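Local coordinates for solute carrier family 15 member 1 (Mus musculus, PDB 5A9D), which couples the inward flow of protons to the uptake of small peptides in the intestine, the part described being its extracellular domain, at residues Gly2-Ile7 and Gly87-Pro92; Val9-Ile12 and Asn16-Val19; Val26-Ala29 and Gln33-Thr36; His63-Glu66 and Arg70-Leu73. All coordinates share one frame; numbering follows the deposited sequence.

Contact 1: Gly2-Ile7 and Gly87-Pro92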
ATOM      1  N   GLY A   2       7.243  11.269  10.772  1.00 73.69           N
ATOM      2  CA  GLY A   2       7.641  10.729  12.076  1.00 72.62           C
ATOM      3  C   GLY A   2       6.413  10.492  12.929  1.00 72.70           C
ATOM      4  O   GLY A   2       5.912   9.374  13.000  1.00 72.21           O
ATOM      5  N   ASN A   3       5.847  11.592  13.454  1.00 65.02           N
ATOM      6  CA  ASN A   3       4.638  11.659  14.280  1.00 63.31           C
ATOM      7  C   ASN A   3       3.497  12.401  13.503  1.00 61.72           C
ATOM      8  O   ASN A   3       2.345  12.455  13.985  1.00 60.34           O
ATOM      9  CB  ASN A   3       5.009  12.388  15.608  1.00 68.84           C
ATOM     10  CG  ASN A   3       3.896  12.817  16.550  1.00104.93           C
ATOM     11  OD1 ASN A   3       3.722  14.013  16.847  1.00 95.06           O
ATOM     12  ND2 ASN A   3       3.193  11.853  17.124  1.00102.98           N
ATOM     13  N   GLN A   4       3.819  12.979  12.313  1.00 56.45           N
ATOM     14  CA  GLN A   4       2.817  13.747  11.560  1.00 53.23           C
ATOM     15  C   GLN A   4       2.090  12.914  10.481  1.00 48.80           C
ATOM     16  O   GLN A   4       2.660  12.013   9.856  1.00 47.57           O
ATOM     17  CB  GLN A   4       3.364  15.075  10.996  1.00 55.76           C
ATOM     18  CG  GLN A   4       4.242  14.971   9.743  1.00 79.84           C
ATOM     19  CD  GLN A   4       4.718  16.304   9.189  1.00 94.33           C
ATOM     20  OE1 GLN A   4       4.609  16.587   7.981  1.00 79.43           O
ATOM     21  NE2 GLN A   4       5.230  17.173  10.062  1.00 93.27           N
ATOM     22  N   VAL A   5       0.804  13.171  10.363  1.00 39.89           N
ATOM     23  CA  VAL A   5      -0.096  12.502   9.434  1.00 37.19           C
ATOM     24  C   VAL A   5      -0.474  13.546   8.371  1.00 37.60           C
ATOM     25  O   VAL A   5      -0.824  14.677   8.720  1.00 35.76           O
ATOM     26  CB  VAL A   5      -1.326  11.954  10.218  1.00 41.15           C
ATOM     27  CG1 VAL A   5      -2.488  11.599   9.289  1.00 38.65           C
ATOM     28  CG2 VAL A   5      -0.924  10.730  11.050  1.00 41.91           C
ATOM     29  N   GLN A   6      -0.300  13.208   7.084  1.00 31.59           N
ATOM     30  CA  GLN A   6      -0.670  14.126   6.005  1.00 30.71           C
ATOM     31  C   GLN A   6      -1.937  13.596   5.354  1.00 33.40           C
ATOM     32  O   GLN A   6      -2.042  12.398   5.061  1.00 30.75           O
ATOM     33  CB  GLN A   6       0.455  14.309   4.993  1.00 32.75           C
ATOM     34  CG  GLN A   6       1.578  15.262   5.456  1.00 39.12           C
ATOM     35  CD  GLN A   6       2.711  15.379   4.448  1.00 51.92           C
ATOM     36  OE1 GLN A   6       2.528  15.188   3.255  1.00 48.81           O
ATOM     37  NE2 GLN A   6       3.931  15.672   4.891  1.00 43.25           N
ATOM     38  N   ILE A   7      -2.942  14.474   5.207  1.00 30.76           N
ATOM     39  CA  ILE A   7      -4.238  14.122   4.631  1.00 29.79           C
ATOM     40  C   ILE A   7      -4.664  15.142   3.570  1.00 34.26           C
ATOM     41  O   ILE A   7      -4.734  16.335   3.834  1.00 33.47           O
ATOM     42  CB  ILE A   7      -5.350  13.990   5.725  1.00 31.51           C
ATOM     43  CG1 ILE A   7      -4.906  13.071   6.887  1.00 33.01           C
ATOM     44  CG2 ILE A   7      -6.698  13.520   5.103  1.00 29.06           C
ATOM     45  CD1 ILE A   7      -5.754  13.141   8.196  1.00 39.82           C
ATOM     46  N   GLY A  87       1.607   6.740   0.691  1.00 37.32           N
ATOM     47  CA  GLY A  87       3.040   6.610   0.915  1.00 36.53           C
ATOM     48  C   GLY A  87       3.622   7.545   1.964  1.00 38.17           C
ATOM     49  O   GLY A  87       2.899   8.127   2.775  1.00 35.17           O
ATOM     50  N   LEU A  88       4.937   7.654   1.979  1.00 34.11           N
ATOM     51  CA  LEU A  88       5.653   8.411   2.987  1.00 34.28           C
ATOM     52  C   LEU A  88       5.544   9.908   2.866  1.00 40.10           C
ATOM     53  O   LEU A  88       5.423  10.431   1.759  1.00 40.12           O
ATOM     54  CB  LEU A  88       7.116   7.986   3.009  1.00 35.17           C
ATOM     55  CG  LEU A  88       7.379   6.507   3.331  1.00 38.27           C
ATOM     56  CD1 LEU A  88       8.847   6.231   3.261  1.00 40.53           C
ATOM     57  CD2 LEU A  88       6.945   6.151   4.723  1.00 38.51           C
ATOM     58  N   ASN A  89       5.584  10.598   4.012  1.00 38.70           N
ATOM     59  CA  ASN A  89       5.575  12.067   4.088  1.00 40.58           C
ATOM     60  C   ASN A  89       6.828  12.666   3.472  1.00 47.11           C
ATOM     61  O   ASN A  89       6.757  13.743   2.889  1.00 46.47           O
ATOM     62  CB  ASN A  89       5.512  12.523   5.545  1.00 42.69           C
ATOM     63  CG  ASN A  89       4.137  12.454   6.102  1.00 46.73           C
ATOM     64  OD1 ASN A  89       3.185  12.195   5.376  1.00 36.83           O
ATOM     65  ND2 ASN A  89       4.014  12.618   7.406  1.00 43.41           N
ATOM     66  N   GLN A  90       7.978  11.982   3.625  1.00 44.60           N
ATOM     67  CA  GLN A  90       9.274  12.442   3.121  1.00 45.12           C
ATOM     68  C   GLN A  90       9.893  11.432   2.181  1.00 49.45           C
ATOM     69  O   GLN A  90       9.806  10.223   2.406  1.00 47.96           O
ATOM     70  CB  GLN A  90      10.229  12.702   4.306  1.00 47.41           C
ATOM     71  CG  GLN A  90      10.000  14.032   5.020  1.00 81.12           C
ATOM     72  CD  GLN A  90      10.771  15.164   4.368  1.00109.08           C
ATOM     73  OE1 GLN A  90      10.376  15.704   3.325  1.00104.57           O
ATOM     74  NE2 GLN A  90      11.904  15.536   4.959  1.00101.35           N
ATOM     75  N   LYS A  91      10.537  11.924   1.134  1.00 48.18           N
ATOM     76  CA  LYS A  91      11.248  11.082   0.186  1.00 48.92           C
ATOM     77  C   LYS A  91      12.528  10.586   0.881  1.00 53.50           C
ATOM     78  O   LYS A  91      13.264  11.389   1.474  1.00 53.46           O
ATOM     79  CB  LYS A  91      11.603  11.856  -1.095  1.00 52.39           C
ATOM     80  CG  LYS A  91      11.885  10.937  -2.291  1.00 68.23           C
ATOM     81  CD  LYS A  91      12.149  11.735  -3.553  1.00 75.43           C
ATOM     82  CE  LYS A  91      11.913  10.934  -4.808  1.00 86.38           C
ATOM     83  NZ  LYS A  91      11.835  11.806  -6.011  1.00 97.20           N
ATOM     84  N   PRO A  92      12.766   9.258   0.902  1.00 50.25           N
ATOM     85  CA  PRO A  92      13.991   8.764   1.549  1.00 50.07           C
ATOM     86  C   PRO A  92      15.243   9.312   0.858  1.00 56.39           C
ATOM     87  O   PRO A  92      15.351   9.291  -0.382  1.00 55.09           O
ATOM     88  CB  PRO A  92      13.891   7.243   1.406  1.00 50.75           C
ATOM     89  CG  PRO A  92      12.918   7.003   0.326  1.00 55.26           C
ATOM     90  CD  PRO A  92      11.974   8.157   0.304  1.00 50.81           C
TER
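Gln6 and Asn89 meet amide on amide at the edge of an immunoglobulin-like β-sandwich, where strand 4-11 runs past the loop that follows strand 80-88. The two amide planes lie only 5° apart, and the side chains come from opposite directions, so the groups stack face on face. Gln6 can be followed outward atom by atom. Its first torsion sets CG anti to the carbonyl carbon (chi1 -78°), and the extended chain beyond it passes along Asn89. CB of Gln6 stands 3.5 Å from OD1 of Asn89, and CG is just as near to that oxygen. The amide carbon comes next, with Gln6 CD 3.4 Å from Asn89 OD1. At the tip, Gln6 NE2 rests 3.4 Å from Asn89 CG, while its N-H points along its own strand to Gln4 OE1, 3.3 Å away and nearly straight at 169°. The other tip atom, Gln6 OE1, takes a hydrogen bond from NE of Arg70, so both polar ends of the amide are engaged and its rotation is fixed. A leucine here would probably leave Arg70 NE and Gln4 OE1 without these partners and take the flat cover from the Asn89 amide. Asn89 also reaches back to the backbone of strand 4-11. Its ND2 packs 3.3 Å from Gln4 CG and makes a weak, bent hydrogen bond of 2.9 Å to Gln4 O, with a second weak bond to Gly1 O.

Contact 2: Val9-Ile12 and Asn16-Val19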
ATOM      1  N   VAL A   9      -7.986  15.763   0.901  1.00 28.21           N
ATOM      2  CA  VAL A   9      -9.387  15.333   0.756  1.00 28.21           C
ATOM      3  C   VAL A   9      -9.761  15.433  -0.717  1.00 34.54           C
ATOM      4  O   VAL A   9      -9.454  16.432  -1.346  1.00 34.52           O
ATOM      5  CB  VAL A   9     -10.365  16.145   1.638  1.00 30.40           C
ATOM      6  CG1 VAL A   9     -11.808  15.588   1.540  1.00 30.38           C
ATOM      7  CG2 VAL A   9      -9.889  16.184   3.089  1.00 29.55           C
ATOM      8  N   LEU A  10     -10.406  14.391  -1.263  1.00 31.80           N
ATOM      9  CA  LEU A  10     -10.881  14.402  -2.631  1.00 31.86           C
ATOM     10  C   LEU A  10     -12.359  14.023  -2.598  1.00 34.65           C
ATOM     11  O   LEU A  10     -12.737  12.922  -2.183  1.00 35.01           O
ATOM     12  CB  LEU A  10     -10.019  13.463  -3.537  1.00 32.49           C
ATOM     13  CG  LEU A  10     -10.550  13.068  -4.937  1.00 37.79           C
ATOM     14  CD1 LEU A  10     -10.722  14.278  -5.859  1.00 39.06           C
ATOM     15  CD2 LEU A  10      -9.616  12.071  -5.626  1.00 36.79           C
ATOM     16  N   ASN A  11     -13.189  14.974  -2.985  1.00 33.25           N
ATOM     17  CA  ASN A  11     -14.629  14.829  -3.063  1.00 33.94           C
ATOM     18  C   ASN A  11     -14.980  14.266  -4.427  1.00 39.58           C
ATOM     19  O   ASN A  11     -14.890  14.976  -5.431  1.00 40.55           O
ATOM     20  CB  ASN A  11     -15.298  16.185  -2.834  1.00 29.46           C
ATOM     21  CG  ASN A  11     -16.799  16.104  -2.802  1.00 43.10           C
ATOM     22  OD1 ASN A  11     -17.388  15.071  -3.074  1.00 35.53           O
ATOM     23  ND2 ASN A  11     -17.448  17.199  -2.487  1.00 39.59           N
ATOM     24  N   ILE A  12     -15.399  12.995  -4.455  1.00 37.02           N
ATOM     25  CA  ILE A  12     -15.764  12.264  -5.670  1.00 38.64           C
ATOM     26  C   ILE A  12     -17.284  12.035  -5.787  1.00 45.64           C
ATOM     27  O   ILE A  12     -17.717  11.243  -6.624  1.00 47.59           O
ATOM     28  CB  ILE A  12     -14.950  10.948  -5.819  1.00 42.34           C
ATOM     29  CG1 ILE A  12     -15.192   9.961  -4.646  1.00 42.21           C
ATOM     30  CG2 ILE A  12     -13.476  11.256  -5.987  1.00 42.39           C
ATOM     31  CD1 ILE A  12     -14.582   8.563  -4.865  1.00 43.74           C
ATOM     32  N   ASN A  16     -21.541  19.336  -2.378  1.00 38.22           N
ATOM     33  CA  ASN A  16     -20.585  19.921  -1.452  1.00 36.38           C
ATOM     34  C   ASN A  16     -20.458  19.034  -0.223  1.00 39.22           C
ATOM     35  O   ASN A  16     -21.459  18.593   0.305  1.00 39.94           O
ATOM     36  CB  ASN A  16     -21.055  21.306  -1.004  1.00 38.84           C
ATOM     37  CG  ASN A  16     -20.936  22.384  -2.054  1.00 48.03           C
ATOM     38  OD1 ASN A  16     -20.302  22.225  -3.104  1.00 39.49           O
ATOM     39  ND2 ASN A  16     -21.586  23.491  -1.803  1.00 32.49           N
ATOM     40  N   MET A  17     -19.226  18.774   0.226  1.00 35.14           N
ATOM     41  CA  MET A  17     -19.002  17.979   1.420  1.00 35.19           C
ATOM     42  C   MET A  17     -18.012  18.667   2.296  1.00 36.90           C
ATOM     43  O   MET A  17     -17.132  19.370   1.797  1.00 35.92           O
ATOM     44  CB  MET A  17     -18.537  16.557   1.073  1.00 37.29           C
ATOM     45  CG  MET A  17     -19.654  15.727   0.507  1.00 43.19           C
ATOM     46  SD  MET A  17     -19.150  14.038   0.242  1.00 47.71           S
ATOM     47  CE  MET A  17     -19.247  13.440   1.942  1.00 45.71           C
ATOM     48  N   THR A  18     -18.138  18.448   3.596  1.00 33.38           N
ATOM     49  CA  THR A  18     -17.275  19.048   4.592  1.00 33.18           C
ATOM     50  C   THR A  18     -16.583  17.966   5.439  1.00 37.64           C
ATOM     51  O   THR A  18     -17.223  17.012   5.900  1.00 37.45           O
ATOM     52  CB  THR A  18     -18.094  20.001   5.510  1.00 37.87           C
ATOM     53  OG1 THR A  18     -18.760  20.994   4.725  1.00 41.45           O
ATOM     54  CG2 THR A  18     -17.236  20.670   6.544  1.00 37.01           C
ATOM     55  N   VAL A  19     -15.286  18.150   5.670  1.00 33.59           N
ATOM     56  CA  VAL A  19     -14.495  17.304   6.556  1.00 32.85           C
ATOM     57  C   VAL A  19     -14.075  18.198   7.701  1.00 36.16           C
ATOM     58  O   VAL A  19     -13.415  19.228   7.483  1.00 34.26           O
ATOM     59  CB  VAL A  19     -13.273  16.676   5.844  1.00 35.48           C
ATOM     60  CG1 VAL A  19     -12.483  15.820   6.835  1.00 35.57           C
ATOM     61  CG2 VAL A  19     -13.724  15.829   4.654  1.00 34.87           C
TER
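Val9 and Val19 point at each other tip to tip, CG1 of Val9 standing 3.7 Å from CG2 of Val19, while two residues along Asn11 and Met17 pass each other obliquely. The two pairs span the gap between strands 4-11 and 17-21, which belong to different sheets of the immunoglobulin-like sandwich and are joined by a short connection. The valines thus face each other across the interior, methyl against methyl; CG2 of Val9 is farther from the same Val19 CG2, at 4.2 Å. Asn11 places its CG anti to the backbone N (chi1 -176°), which carries the amide out over the start of strand 17-21. There ND2 of Asn11 comes within 3.8 Å of Met17 CB, and OD1 of Asn11 lies 3.9 Å from Met17 SD, so the amide crosses the thioether chain at a slant in plain packing. Met17 sets out toward Asn11 but then bends at chi3 (78°), and its end turns off into the core beside Ile50 and Val75. The polar ends of Asn11 are satisfied close by. OD1 receives the backbone N-H of Gly13, an Asx turn that folds the connection back, and ND2 donates to both Asn15 O and Leu28 O. Three bonded partners are thus gathered at one buried corner. Around it, strand 4-11 pairs with 32-41 and 69-76 in one sheet, strand 17-21 pairs with 24-28 and 49-52 in the other, and Leu73 of strand 69-76 packs on Val19.

Contact 3: Val26-Ala29 and Gln33-Thr36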
ATOM      1  N   VAL A  26     -12.957  21.875   6.227  1.00 39.73           N
ATOM      2  CA  VAL A  26     -12.731  22.077   4.804  1.00 38.41           C
ATOM      3  C   VAL A  26     -13.970  21.654   4.046  1.00 37.44           C
ATOM      4  O   VAL A  26     -14.398  20.498   4.156  1.00 34.63           O
ATOM      5  CB  VAL A  26     -11.470  21.329   4.299  1.00 43.45           C
ATOM      6  CG1 VAL A  26     -11.360  21.425   2.769  1.00 42.91           C
ATOM      7  CG2 VAL A  26     -10.223  21.914   4.941  1.00 45.04           C
ATOM      8  N   THR A  27     -14.556  22.596   3.284  1.00 34.28           N
ATOM      9  CA  THR A  27     -15.713  22.300   2.438  1.00 34.49           C
ATOM     10  C   THR A  27     -15.231  22.268   0.984  1.00 36.17           C
ATOM     11  O   THR A  27     -14.641  23.246   0.511  1.00 35.19           O
ATOM     12  CB  THR A  27     -16.836  23.283   2.675  1.00 36.91           C
ATOM     13  OG1 THR A  27     -17.200  23.231   4.047  1.00 35.86           O
ATOM     14  CG2 THR A  27     -18.057  22.968   1.845  1.00 37.72           C
ATOM     15  N   LEU A  28     -15.516  21.175   0.291  1.00 30.01           N
ATOM     16  CA  LEU A  28     -15.131  20.989  -1.100  1.00 30.20           C
ATOM     17  C   LEU A  28     -16.336  20.844  -1.993  1.00 36.30           C
ATOM     18  O   LEU A  28     -17.263  20.083  -1.684  1.00 35.21           O
ATOM     19  CB  LEU A  28     -14.301  19.662  -1.232  1.00 29.91           C
ATOM     20  CG  LEU A  28     -12.904  19.656  -0.699  1.00 33.85           C
ATOM     21  CD1 LEU A  28     -12.371  18.261  -0.765  1.00 31.96           C
ATOM     22  CD2 LEU A  28     -12.001  20.581  -1.544  1.00 37.77           C
ATOM     23  N   ALA A  29     -16.264  21.457  -3.178  1.00 35.38           N
ATOM     24  CA  ALA A  29     -17.277  21.227  -4.193  1.00 35.65           C
ATOM     25  C   ALA A  29     -17.094  19.769  -4.731  1.00 37.40           C
ATOM     26  O   ALA A  29     -16.055  19.130  -4.515  1.00 35.97           O
ATOM     27  CB  ALA A  29     -17.097  22.232  -5.330  1.00 36.74           C
ATOM     28  N   GLN A  33     -10.511  18.536  -5.018  1.00 34.46           N
ATOM     29  CA  GLN A  33      -9.664  18.119  -3.926  1.00 32.94           C
ATOM     30  C   GLN A  33      -8.998  19.306  -3.235  1.00 37.83           C
ATOM     31  O   GLN A  33      -8.935  20.386  -3.816  1.00 35.33           O
ATOM     32  CB  GLN A  33      -8.601  17.136  -4.430  1.00 33.49           C
ATOM     33  CG  GLN A  33      -7.641  17.713  -5.480  1.00 35.36           C
ATOM     34  CD  GLN A  33      -6.604  16.705  -5.909  1.00 53.24           C
ATOM     35  OE1 GLN A  33      -6.790  15.499  -5.793  1.00 44.47           O
ATOM     36  NE2 GLN A  33      -5.491  17.154  -6.453  1.00 46.28           N
ATOM     37  N   THR A  34      -8.420  19.077  -2.041  1.00 35.29           N
ATOM     38  CA  THR A  34      -7.658  20.132  -1.370  1.00 35.88           C
ATOM     39  C   THR A  34      -6.356  20.244  -2.172  1.00 41.24           C
ATOM     40  O   THR A  34      -5.840  19.223  -2.622  1.00 39.22           O
ATOM     41  CB  THR A  34      -7.390  19.772   0.102  1.00 35.29           C
ATOM     42  OG1 THR A  34      -6.791  18.484   0.139  1.00 29.22           O
ATOM     43  CG2 THR A  34      -8.655  19.809   0.956  1.00 30.40           C
ATOM     44  N   ASP A  35      -5.867  21.455  -2.400  1.00 41.72           N
ATOM     45  CA  ASP A  35      -4.644  21.663  -3.194  1.00 46.32           C
ATOM     46  C   ASP A  35      -3.383  21.139  -2.519  1.00 53.01           C
ATOM     47  O   ASP A  35      -2.389  20.895  -3.199  1.00 58.20           O
ATOM     48  CB  ASP A  35      -4.472  23.136  -3.626  1.00 51.88           C
ATOM     49  CG  ASP A  35      -4.845  24.217  -2.617  1.00 74.08           C
ATOM     50  OD1 ASP A  35      -4.571  24.021  -1.400  1.00 74.21           O
ATOM     51  OD2 ASP A  35      -5.342  25.295  -3.053  1.00 84.23           O
ATOM     52  N   THR A  36      -3.425  20.958  -1.188  1.00 45.23           N
ATOM     53  CA  THR A  36      -2.284  20.469  -0.424  1.00 45.04           C
ATOM     54  C   THR A  36      -2.714  19.330   0.494  1.00 45.43           C
ATOM     55  O   THR A  36      -3.915  19.065   0.692  1.00 43.71           O
ATOM     56  CB  THR A  36      -1.666  21.600   0.458  1.00 59.25           C
ATOM     57  OG1 THR A  36      -2.584  21.952   1.505  1.00 60.44           O
ATOM     58  CG2 THR A  36      -1.224  22.833  -0.338  1.00 57.87           C
TER
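With CG1 of Val26 held trans to the backbone N (chi1 173°) and OG1 of Thr34 set between backbone N and carbonyl carbon (chi1 53°), two methyl groups are brought together: Val26 CG1 lies 3.6 Å from Thr34 CG2. The two side chains cross at about a right angle, and each meets the other through this one branch. The second branch of Thr34 does polar work within its own segment. OG1 gives its proton to Thr36 O over 3.0 Å, approaching almost end-on to the carbonyl at a C=O...donor angle of 160°, and it is also bonded to the backbone N of Val9. These two bonds fix the threonine rotamer, so CG2 is left facing Val26. Beside this pair, Leu28 reaches across with its isobutyl group and rests on backbone more than on side chain. Leu28 CD2 lies 3.7 Å from Gln33 C and 3.9 Å from Thr34 N, covering the peptide bond between them, while Leu28 CD1 lies 4.2 Å from Gln33 CA. The CB of Gln33 points away from strand 24-28, and its NE2 makes a weak hydrogen bond with Asp184 of the second subunit. The contact is made by van der Waals packing and lies at the surface. It closes one margin of the immunoglobulin-like sandwich, where the end strands of the two sheets, 24-28 and 32-41, run beside each other; strand 17-21 flanks the first of them, and strand 4-11 the second.

Contact 4: His63-Glu66 and Arg70-Leu73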
ATOM      1  N   HIS A  63     -10.304   5.639  12.735  1.00 81.33           N
ATOM      2  CA  HIS A  63      -8.909   6.082  12.855  1.00 80.89           C
ATOM      3  C   HIS A  63      -7.874   5.102  12.269  1.00 82.88           C
ATOM      4  O   HIS A  63      -7.145   4.382  12.968  1.00 83.90           O
ATOM      5  CB  HIS A  63      -8.562   6.492  14.296  1.00 84.49           C
ATOM      6  CG  HIS A  63      -9.042   7.872  14.619  1.00 88.85           C
ATOM      7  ND1 HIS A  63      -8.722   8.964  13.806  1.00 88.66           N
ATOM      8  CD2 HIS A  63      -9.845   8.295  15.622  1.00 93.49           C
ATOM      9  CE1 HIS A  63      -9.332  10.002  14.350  1.00 89.36           C
ATOM     10  NE2 HIS A  63     -10.017   9.651  15.447  1.00 92.58           N
ATOM     11  N   ASP A  64      -7.799   5.150  10.951  1.00 76.10           N
ATOM     12  CA  ASP A  64      -6.872   4.383  10.163  1.00 73.88           C
ATOM     13  C   ASP A  64      -5.919   5.363   9.460  1.00 66.97           C
ATOM     14  O   ASP A  64      -5.931   5.491   8.233  1.00 64.42           O
ATOM     15  CB  ASP A  64      -7.591   3.365   9.234  1.00 77.51           C
ATOM     16  CG  ASP A  64      -8.213   3.878   7.948  1.00 85.04           C
ATOM     17  OD1 ASP A  64      -9.353   4.385   8.002  1.00 87.22           O
ATOM     18  OD2 ASP A  64      -7.614   3.651   6.872  1.00 86.94           O
ATOM     19  N   PHE A  65      -5.127   6.102  10.287  1.00 55.33           N
ATOM     20  CA  PHE A  65      -4.097   6.994   9.774  1.00 48.34           C
ATOM     21  C   PHE A  65      -2.771   6.613  10.386  1.00 49.25           C
ATOM     22  O   PHE A  65      -2.686   6.451  11.594  1.00 52.80           O
ATOM     23  CB  PHE A  65      -4.412   8.456  10.026  1.00 47.50           C
ATOM     24  CG  PHE A  65      -5.654   8.930   9.326  1.00 45.75           C
ATOM     25  CD1 PHE A  65      -5.625   9.278   7.982  1.00 44.91           C
ATOM     26  CD2 PHE A  65      -6.859   9.033  10.013  1.00 47.08           C
ATOM     27  CE1 PHE A  65      -6.782   9.715   7.335  1.00 46.21           C
ATOM     28  CE2 PHE A  65      -8.014   9.452   9.365  1.00 49.41           C
ATOM     29  CZ  PHE A  65      -7.969   9.815   8.038  1.00 46.74           C
ATOM     30  N   GLU A  66      -1.750   6.432   9.564  1.00 41.09           N
ATOM     31  CA  GLU A  66      -0.418   6.079  10.036  1.00 39.85           C
ATOM     32  C   GLU A  66       0.467   7.303  10.111  1.00 40.42           C
ATOM     33  O   GLU A  66       0.537   8.084   9.154  1.00 38.81           O
ATOM     34  CB  GLU A  66       0.235   5.031   9.129  1.00 40.98           C
ATOM     35  CG  GLU A  66      -0.438   3.681   9.117  1.00 54.68           C
ATOM     36  CD  GLU A  66       0.465   2.595   8.567  1.00 95.48           C
ATOM     37  OE1 GLU A  66       0.566   2.470   7.325  1.00 86.75           O
ATOM     38  OE2 GLU A  66       1.155   1.946   9.389  1.00104.24           O
ATOM     39  N   ARG A  70       1.269   9.874   4.133  1.00 30.97           N
ATOM     40  CA  ARG A  70       0.272  10.677   3.446  1.00 32.58           C
ATOM     41  C   ARG A  70      -0.923   9.794   3.166  1.00 35.67           C
ATOM     42  O   ARG A  70      -0.790   8.582   3.031  1.00 33.55           O
ATOM     43  CB  ARG A  70       0.761  11.220   2.106  1.00 33.50           C
ATOM     44  CG  ARG A  70       1.760  12.312   2.199  1.00 38.39           C
ATOM     45  CD  ARG A  70       2.240  12.595   0.813  1.00 41.76           C
ATOM     46  NE  ARG A  70       3.156  13.724   0.804  1.00 44.34           N
ATOM     47  CZ  ARG A  70       3.848  14.109  -0.259  1.00 62.42           C
ATOM     48  NH1 ARG A  70       3.701  13.480  -1.424  1.00 43.27           N
ATOM     49  NH2 ARG A  70       4.681  15.137  -0.174  1.00 51.83           N
ATOM     50  N   HIS A  71      -2.087  10.418   3.069  1.00 31.22           N
ATOM     51  CA  HIS A  71      -3.325   9.722   2.816  1.00 30.53           C
ATOM     52  C   HIS A  71      -4.217  10.579   1.954  1.00 34.17           C
ATOM     53  O   HIS A  71      -4.196  11.803   2.069  1.00 32.81           O
ATOM     54  CB  HIS A  71      -4.074   9.465   4.140  1.00 30.89           C
ATOM     55  CG  HIS A  71      -3.245   8.818   5.215  1.00 34.38           C
ATOM     56  ND1 HIS A  71      -2.345   9.562   5.978  1.00 35.83           N
ATOM     57  CD2 HIS A  71      -3.217   7.530   5.633  1.00 35.30           C
ATOM     58  CE1 HIS A  71      -1.768   8.692   6.796  1.00 35.57           C
ATOM     59  NE2 HIS A  71      -2.274   7.463   6.640  1.00 35.65           N
ATOM     60  N   THR A  72      -5.077   9.933   1.161  1.00 32.93           N
ATOM     61  CA  THR A  72      -6.127  10.637   0.439  1.00 33.68           C
ATOM     62  C   THR A  72      -7.419  10.179   1.081  1.00 37.28           C
ATOM     63  O   THR A  72      -7.722   8.991   1.054  1.00 36.76           O
ATOM     64  CB  THR A  72      -6.107  10.359  -1.068  1.00 40.61           C
ATOM     65  OG1 THR A  72      -4.981  11.028  -1.589  1.00 35.82           O
ATOM     66  CG2 THR A  72      -7.374  10.898  -1.804  1.00 36.72           C
ATOM     67  N   LEU A  73      -8.160  11.118   1.672  1.00 33.24           N
ATOM     68  CA  LEU A  73      -9.462  10.844   2.217  1.00 33.31           C
ATOM     69  C   LEU A  73     -10.473  11.052   1.076  1.00 36.75           C
ATOM     70  O   LEU A  73     -10.764  12.197   0.673  1.00 34.73           O
ATOM     71  CB  LEU A  73      -9.775  11.735   3.441  1.00 33.44           C
ATOM     72  CG  LEU A  73     -11.189  11.570   4.081  1.00 38.96           C
ATOM     73  CD1 LEU A  73     -11.408  10.152   4.673  1.00 38.67           C
ATOM     74  CD2 LEU A  73     -11.432  12.630   5.153  1.00 41.04           C
TER
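An aromatic pair and a backbone-to-imidazole hydrogen bond join Phe65 and Glu66 to His71. The rings form a T-shaped (edge-to-face) stack, with planes at 79° and centroids 5.1 Å apart. Phe65 presents its CD1 edge over the centre of one His71 face, CD1 standing 3.7 Å from His71 CG. In the hydrogen bond, the backbone N of Glu66 donates to NE2 of His71 over 3.1 Å at 161°, coming in tilted 27° from the imidazole plane. The carbonyl of the same residue also lies against the ring edge, Glu66 O being 3.4 Å from His71 CE1. On its other nitrogen, ND1, His71 bonds to Gln6 O, so both ring nitrogens are engaged, a pattern consistent with a neutral imidazole bearing its proton on ND1. A leucine in its place would probably leave Glu66 N and Gln6 O without their mates and the Phe65 edge without an aromatic face, setting the loop free to shift. The remaining contact is looser packing: the Glu66 side chain, weakly paired with Lys85, passes 4.3 Å from His71 NE2 at its CB. The loop 63-66 precedes strand 69-76 and folds back on it, so that Phe65 reaches into the sandwich among Val5 and Ile7 of strand 4-11 and Val83 of strand 80-88, the two neighbours of strand 69-76 in its sheet.

In the fold
All four contacts belong to the first of two similar immunoglobulin-like halves of the chain. Contacts 1 and 2 share strand 4-11 but lie 22 Å apart between centres, contact 1 being polar and partly buried, contact 2 buried, a valine pair beside the amide of Asn11. Contact 3 lies about 7 Å from contact 2 between centres, joined to it by Met17 O with Leu28 N and Thr18 OG1 with Thr27 OG1; it is a surface contact in which methyl groups do the touching. Contact 4 is partly buried and mainly aromatic, touching contact 1 through Gln6 and Arg70, and contact 2 through Leu10 and Leu73. Each has residues that reach the second subunit.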